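Local coordinates for protein Bis(5'-nucleosyl)-tetraphosphatase [asymmetrical] (PDB 1KTG) that hydrolyses diadenosine tetraphosphate asymmetrically to AMP and ATP, using divalent metal ions such as magnesium, at residues I59-Q63 with L64-E68. Residues are numbered along the deposited sequence; the frame is centred on the assembly and turned at random.
Sequences ITKEQ and LTIHE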
loop_
_atom_site.group_PDB
_atom_site.type_symbol
_atom_site.label_atom_id
_atom_site.label_comp_id
_atom_site.label_asym_id
_atom_site.label_seq_id
_atom_site.Cartn_x
_atom_site.Cartn_y
_atom_site.Cartn_z
ATOM N N ILE A 59 -7.350 -8.356 -3.650
ATOM C CA ILE A 59 -6.301 -9.280 -3.236
ATOM C C ILE A 59 -6.612 -9.727 -1.805
ATOM O O ILE A 59 -6.745 -8.889 -0.891
ATOM C CB ILE A 59 -4.931 -8.615 -3.296
ATOM C CG1 ILE A 59 -4.583 -8.263 -4.741
ATOM C CG2 ILE A 59 -3.873 -9.536 -2.710
ATOM C CD1 ILE A 59 -3.386 -7.335 -4.897
ATOM N N THR A 60 -6.707 -11.043 -1.630
ATOM C CA THR A 60 -7.023 -11.662 -0.349
ATOM C C THR A 60 -5.768 -11.978 0.460
ATOM O O THR A 60 -4.652 -12.057 -0.070
ATOM C CB THR A 60 -7.800 -12.977 -0.542
ATOM O OG1 THR A 60 -6.918 -14.003 -1.030
ATOM C CG2 THR A 60 -8.891 -12.855 -1.615
ATOM N N LYS A 61 -5.970 -12.191 1.752
ATOM C CA LYS A 61 -4.867 -12.500 2.650
ATOM C C LYS A 61 -4.136 -13.752 2.184
ATOM O O LYS A 61 -2.913 -13.843 2.288
ATOM C CB LYS A 61 -5.403 -12.695 4.066
ATOM C CG LYS A 61 -4.448 -13.383 5.020
ATOM C CD LYS A 61 -3.382 -12.439 5.520
ATOM C CE LYS A 61 -2.535 -13.074 6.639
ATOM N NZ LYS A 61 -3.317 -13.828 7.645
ATOM N N GLU A 62 -4.890 -14.695 1.640
ATOM C CA GLU A 62 -4.355 -15.983 1.232
ATOM C C GLU A 62 -3.426 -15.873 0.020
ATOM O O GLU A 62 -2.606 -16.743 -0.220
ATOM C CB GLU A 62 -5.511 -16.933 0.906
ATOM C CG GLU A 62 -6.449 -17.256 2.072
ATOM C CD GLU A 62 -7.232 -16.055 2.611
ATOM O OE1 GLU A 62 -7.770 -15.252 1.824
ATOM O OE2 GLU A 62 -7.313 -15.913 3.851
ATOM N N GLN A 63 -3.581 -14.799 -0.746
ATOM C CA GLN A 63 -2.762 -14.565 -1.924
ATOM C C GLN A 63 -1.462 -13.856 -1.568
ATOM O O GLN A 63 -0.622 -13.625 -2.428
ATOM C CB GLN A 63 -3.537 -13.690 -2.906
ATOM C CG GLN A 63 -4.761 -14.345 -3.488
ATOM C CD GLN A 63 -5.614 -13.356 -4.255
ATOM O OE1 GLN A 63 -6.420 -12.640 -3.669
ATOM N NE2 GLN A 63 -5.426 -13.307 -5.561
ATOM N N LEU A 64 -1.301 -13.507 -0.297
ATOM C CA LEU A 64 -0.168 -12.703 0.134
ATOM C C LEU A 64 0.740 -13.390 1.149
ATOM O O LEU A 64 0.296 -14.217 1.933
ATOM C CB LEU A 64 -0.687 -11.420 0.805
ATOM C CG LEU A 64 -1.491 -10.434 -0.031
ATOM C CD1 LEU A 64 -1.966 -9.296 0.875
ATOM C CD2 LEU A 64 -0.659 -9.912 -1.189
ATOM N N THR A 65 2.017 -13.024 1.110
ATOM C CA THR A 65 2.966 -13.356 2.164
ATOM C C THR A 65 3.303 -12.016 2.816
ATOM O O THR A 65 4.079 -11.225 2.268
ATOM C CB THR A 65 4.250 -14.008 1.618
ATOM O OG1 THR A 65 3.949 -15.292 1.057
ATOM C CG2 THR A 65 5.206 -14.340 2.757
ATOM N N ILE A 66 2.697 -11.745 3.965
ATOM C CA ILE A 66 2.891 -10.464 4.638
ATOM C C ILE A 66 4.100 -10.554 5.549
ATOM O O ILE A 66 4.207 -11.466 6.359
ATOM C CB ILE A 66 1.644 -10.076 5.452
ATOM C CG1 ILE A 66 0.423 -10.018 4.539
ATOM C CG2 ILE A 66 1.867 -8.721 6.105
ATOM C CD1 ILE A 66 -0.873 -9.714 5.237
ATOM N N HIS A 67 5.022 -9.618 5.390
ATOM C CA HIS A 67 6.240 -9.589 6.191
ATOM C C HIS A 67 5.976 -8.798 7.462
ATOM O O HIS A 67 6.069 -7.577 7.463
ATOM C CB HIS A 67 7.362 -8.939 5.395
ATOM C CG HIS A 67 7.622 -9.599 4.079
ATOM N ND1 HIS A 67 7.830 -10.956 3.953
ATOM C CD2 HIS A 67 7.694 -9.089 2.828
ATOM C CE1 HIS A 67 8.023 -11.251 2.679
ATOM N NE2 HIS A 67 7.945 -10.134 1.976
ATOM N N GLU A 68 5.656 -9.494 8.543
ATOM C CA GLU A 68 5.297 -8.826 9.801
ATOM C C GLU A 68 6.410 -7.986 10.400
ATOM O O GLU A 68 6.134 -7.046 11.153
ATOM C CB GLU A 68 4.789 -9.847 10.813
ATOM C CG GLU A 68 3.690 -10.690 10.210
ATOM C CD GLU A 68 2.907 -11.502 11.212
ATOM O OE1 GLU A 68 3.072 -11.292 12.441
ATOM O OE2 GLU A 68 2.110 -12.347 10.743
#
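Leu64 folds back on Ile59 and on the backbone of Thr60 and Lys61 in a local contact round a short 3-10 turn, where the chain leaving helix 45-57 swings into strand 64-78. Threonine suits the head of this turn because its hydroxyl can accept the Gln63 amide while Gln63 takes its own amide in return, the two-way exchange of a capping box, though the hydroxyl half is weak. The Thr60 amide reaches Gln63 OE1 at 2.6 Å in a nearly straight bond (176°), while Gln63 N lies 3.4 Å from Thr60 OG1. Glutamine is long enough to close the loop: CG lies beside its own backbone N (chi1 -66°) and the chain then runs extended, bringing the amide oxygen back to Thr60. The turn is closed by backbone bonds from Gln63 N to Thr60 O and from Leu64 N to Lys61 O (3.1 Å).

On the side of the turn facing the sheet, the Leu64 side chain crosses Ile59 at about a right angle, its CD2 3.6 Å from Ile59 CG2, while its CG lies 3.6 Å from Thr60 O. Isoleucine and leucine suit this place because their branches let each meet the other and Leu92 of strand 81-92 at once, and Leu64 also reaches Leu8 and Ile10 of strand 3-14. Cut back to an alanine, Leu64 would lose the CG and CD atoms that meet Ile59 CG2 and Thr60 O, which is likely to open a gap between turn and sheet. Further along, the aliphatic part of Lys61 crosses Ile66, CD meeting CD1 at 3.7 Å; lysine offers methylenes for this while its amine can remain near solvent.

Ile59 and Lys61 also touch helix 45-57, so the capped turn joins the metal-binding helix of the Nudix box to the central mixed sheet, a helix-to-strand connection within the alpha/beta/alpha Nudix fold.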